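Local coordinates for protein plasma serine protease inhibitor (Homo sapiens, PDB 3DY0) that inhibits serine proteases of blood plasma and other body fluids in a heparin-dependent way, trapping them irreversibly after they cleave its reactive centre loop, at residues Ile232-Glu236 with Gly237-Gln241. Residues are numbered along the deposited sequence; the frame is centred on the assembly and turned at random. Where two conformers were deposited one is given.
Sequences ILPSE and GKMQQ
Met239 sends CG out trans to its own backbone N (chi1 174°), then bends at chi2 and again at chi3, and the hook that results brings the methyl up to the CG-CD edge of the Pro234 ring. CE comes to 3.7 Å from Pro234 CG and SD to 3.8 Å from the same carbon, the two side chains crossing at a slant. The neighbouring ring carbon meets backbone: Pro234 CB packs 3.7 Å from Met239 N, so the ring is fitted against both the side chain and the amide at the start of the helix.

Between these two residues the chain reverses through a type II beta turn from Ser235 to Lys238, with Gly237 at positive phi (71°) in its third position. One hydrogen bond closes it, Lys238 N to Ser235 O at 3.0 Å; the donor stands above the carbonyl plane, and the N-H points at the oxygen at 153°. On the outer side of the turn, Glu236 is bent at chi2, which folds its carboxylate back near Gly237 N. A water bridges the gap, donating to Glu236 OE2 at 2.7 Å and accepting from Gly237 N at 2.8 Å.

Lys238 occupies the N-cap position. Its CB rests on Ser235 O, but the chain, bent at chi2, then leads away from the strand end, and NZ donates to Gln241 OE1 at 3.3 Å. Ser235 OG and Gln241 NE2 turn instead to Ser215 OG and Leu214 O, tying both arms to the loop before strand 216-222. The turn thus joins the end of strand 228-234, antiparallel to 216-222, to helix 239-245 at the surface of the serpin fold; the bound peptide chain packs against Pro234 and Met239, and one of its strands pairs antiparallel with the chain at Ile232, carrying the sheet on across the interface.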
ATOM      1  N   ILE A 232       2.844   1.132 -16.307  0.50  8.92           N
ATOM      2  CA  ILE A 232       3.917   1.962 -16.850  0.50  8.78           C
ATOM      3  C   ILE A 232       5.068   1.130 -17.402  0.50  8.90           C
ATOM      4  O   ILE A 232       5.687   0.359 -16.671  0.50  8.60           O
ATOM      5  CB  ILE A 232       4.500   2.889 -15.759  0.50  9.33           C
ATOM      6  CG1 ILE A 232       3.372   3.567 -14.978  0.50 11.34           C
ATOM      7  CG2 ILE A 232       5.409   3.933 -16.396  0.50 10.53           C
ATOM      8  CD1 ILE A 232       2.473   4.445 -15.816  0.50 11.30           C
ATOM      9  N   LEU A 233       5.359   1.301 -18.688  1.00  7.67           N
ATOM     10  CA  LEU A 233       6.451   0.567 -19.323  1.00  8.21           C
ATOM     11  C   LEU A 233       7.579   1.525 -19.699  1.00  9.15           C
ATOM     12  O   LEU A 233       7.469   2.281 -20.667  1.00  9.63           O
ATOM     13  CB  LEU A 233       5.958  -0.136 -20.593  1.00  8.50           C
ATOM     14  CG  LEU A 233       6.973  -1.049 -21.290  1.00  8.80           C
ATOM     15  CD1 LEU A 233       7.267  -2.246 -20.404  1.00 10.70           C
ATOM     16  CD2 LEU A 233       6.424  -1.513 -22.637  1.00 11.79           C
ATOM     17  N   PRO A 234       8.671   1.523 -18.928  1.00  8.64           N
ATOM     18  CA  PRO A 234       9.786   2.417 -19.246  1.00  9.21           C
ATOM     19  C   PRO A 234      10.447   1.969 -20.539  1.00 10.91           C
ATOM     20  O   PRO A 234      10.391   0.790 -20.896  1.00 10.00           O
ATOM     21  CB  PRO A 234      10.746   2.216 -18.070  1.00  9.00           C
ATOM     22  CG  PRO A 234       9.862   1.732 -16.953  1.00  7.87           C
ATOM     23  CD  PRO A 234       8.914   0.800 -17.668  1.00  7.23           C
ATOM     24  N   SER A 235      11.067   2.912 -21.241  0.50 10.70           N
ATOM     25  CA  SER A 235      11.783   2.579 -22.464  0.50 11.38           C
ATOM     26  C   SER A 235      12.937   1.684 -22.032  0.50 11.93           C
ATOM     27  O   SER A 235      13.238   1.584 -20.840  0.50 12.76           O
ATOM     28  CB  SER A 235      12.352   3.835 -23.125  0.50 11.02           C
ATOM     29  OG  SER A 235      11.336   4.732 -23.524  0.50  6.62           O
ATOM     30  N   GLU A 236      13.580   1.032 -22.994  1.00 13.99           N
ATOM     31  CA  GLU A 236      14.714   0.168 -22.691  1.00 14.03           C
ATOM     32  C   GLU A 236      15.740   0.929 -21.849  1.00 12.19           C
ATOM     33  O   GLU A 236      16.136   2.043 -22.198  1.00 13.92           O
ATOM     34  CB  GLU A 236      15.367  -0.310 -23.993  1.00 16.81           C
ATOM     35  CG  GLU A 236      16.399  -1.415 -23.815  1.00 23.93           C
ATOM     36  CD  GLU A 236      15.773  -2.756 -23.468  1.00 27.56           C
ATOM     37  OE1 GLU A 236      14.950  -3.256 -24.267  1.00 32.19           O
ATOM     38  OE2 GLU A 236      16.106  -3.314 -22.401  1.00 29.90           O
ATOM     39  N   GLY A 237      16.134   0.327 -20.728  1.00 11.98           N
ATOM     40  CA  GLY A 237      17.125   0.923 -19.843  1.00 12.66           C
ATOM     41  C   GLY A 237      16.720   2.145 -19.040  1.00 13.31           C
ATOM     42  O   GLY A 237      17.567   2.777 -18.409  1.00 15.05           O
ATOM     43  N   LYS A 238      15.432   2.471 -19.019  1.00 11.47           N
ATOM     44  CA  LYS A 238      14.991   3.661 -18.304  1.00 11.49           C
ATOM     45  C   LYS A 238      14.152   3.460 -17.046  1.00  9.95           C
ATOM     46  O   LYS A 238      13.551   4.415 -16.562  1.00 10.46           O
ATOM     47  CB  LYS A 238      14.239   4.588 -19.263  1.00 12.39           C
ATOM     48  CG  LYS A 238      15.087   5.118 -20.420  1.00 15.98           C
ATOM     49  CD  LYS A 238      16.211   6.013 -19.921  1.00 18.04           C
ATOM     50  CE  LYS A 238      16.984   6.630 -21.078  1.00 22.59           C
ATOM     51  NZ  LYS A 238      18.000   7.608 -20.590  1.00 24.33           N
ATOM     52  N   MET A 239      14.113   2.246 -16.506  1.00 10.23           N
ATOM     53  CA  MET A 239      13.330   2.016 -15.290  1.00  8.92           C
ATOM     54  C   MET A 239      13.811   2.885 -14.128  1.00 10.50           C
ATOM     55  O   MET A 239      13.001   3.466 -13.415  1.00 11.28           O
ATOM     56  CB  MET A 239      13.371   0.540 -14.878  1.00 10.73           C
ATOM     57  CG  MET A 239      12.702   0.248 -13.526  1.00  8.99           C
ATOM     58  SD  MET A 239      10.942   0.718 -13.433  1.00  9.33           S
ATOM     59  CE  MET A 239      10.162  -0.742 -14.157  1.00 10.51           C
ATOM     60  N   GLN A 240      15.126   2.980 -13.935  1.00 10.83           N
ATOM     61  CA  GLN A 240      15.663   3.788 -12.842  1.00 12.92           C
ATOM     62  C   GLN A 240      15.257   5.247 -13.018  1.00 12.26           C
ATOM     63  O   GLN A 240      14.883   5.928 -12.058  1.00 12.77           O
ATOM     64  CB  GLN A 240      17.191   3.675 -12.801  1.00 14.95           C
ATOM     65  CG  GLN A 240      17.827   4.365 -11.604  1.00 21.75           C
ATOM     66  CD  GLN A 240      17.376   3.772 -10.282  1.00 25.61           C
ATOM     67  OE1 GLN A 240      17.550   2.578 -10.033  1.00 28.44           O
ATOM     68  NE2 GLN A 240      16.793   4.604  -9.426  1.00 27.64           N
ATOM     69  N   GLN A 241      15.326   5.720 -14.258  1.00 13.04           N
ATOM     70  CA  GLN A 241      14.961   7.089 -14.582  1.00 11.96           C
ATOM     71  C   GLN A 241      13.493   7.342 -14.255  1.00 12.98           C
ATOM     72  O   GLN A 241      13.139   8.388 -13.712  1.00 12.58           O
ATOM     73  CB  GLN A 241      15.224   7.357 -16.066  1.00 13.31           C
ATOM     74  CG  GLN A 241      14.826   8.745 -16.532  1.00 14.77           C
ATOM     75  CD  GLN A 241      15.388   9.067 -17.899  1.00 17.13           C
ATOM     76  OE1 GLN A 241      16.604   9.193 -18.068  1.00 19.21           O
ATOM     77  NE2 GLN A 241      14.513   9.194 -18.886  1.00 16.29           N
TER
HETATM   78  O   HOH W   1      15.103  -2.197 -20.120  1.00 16.23           O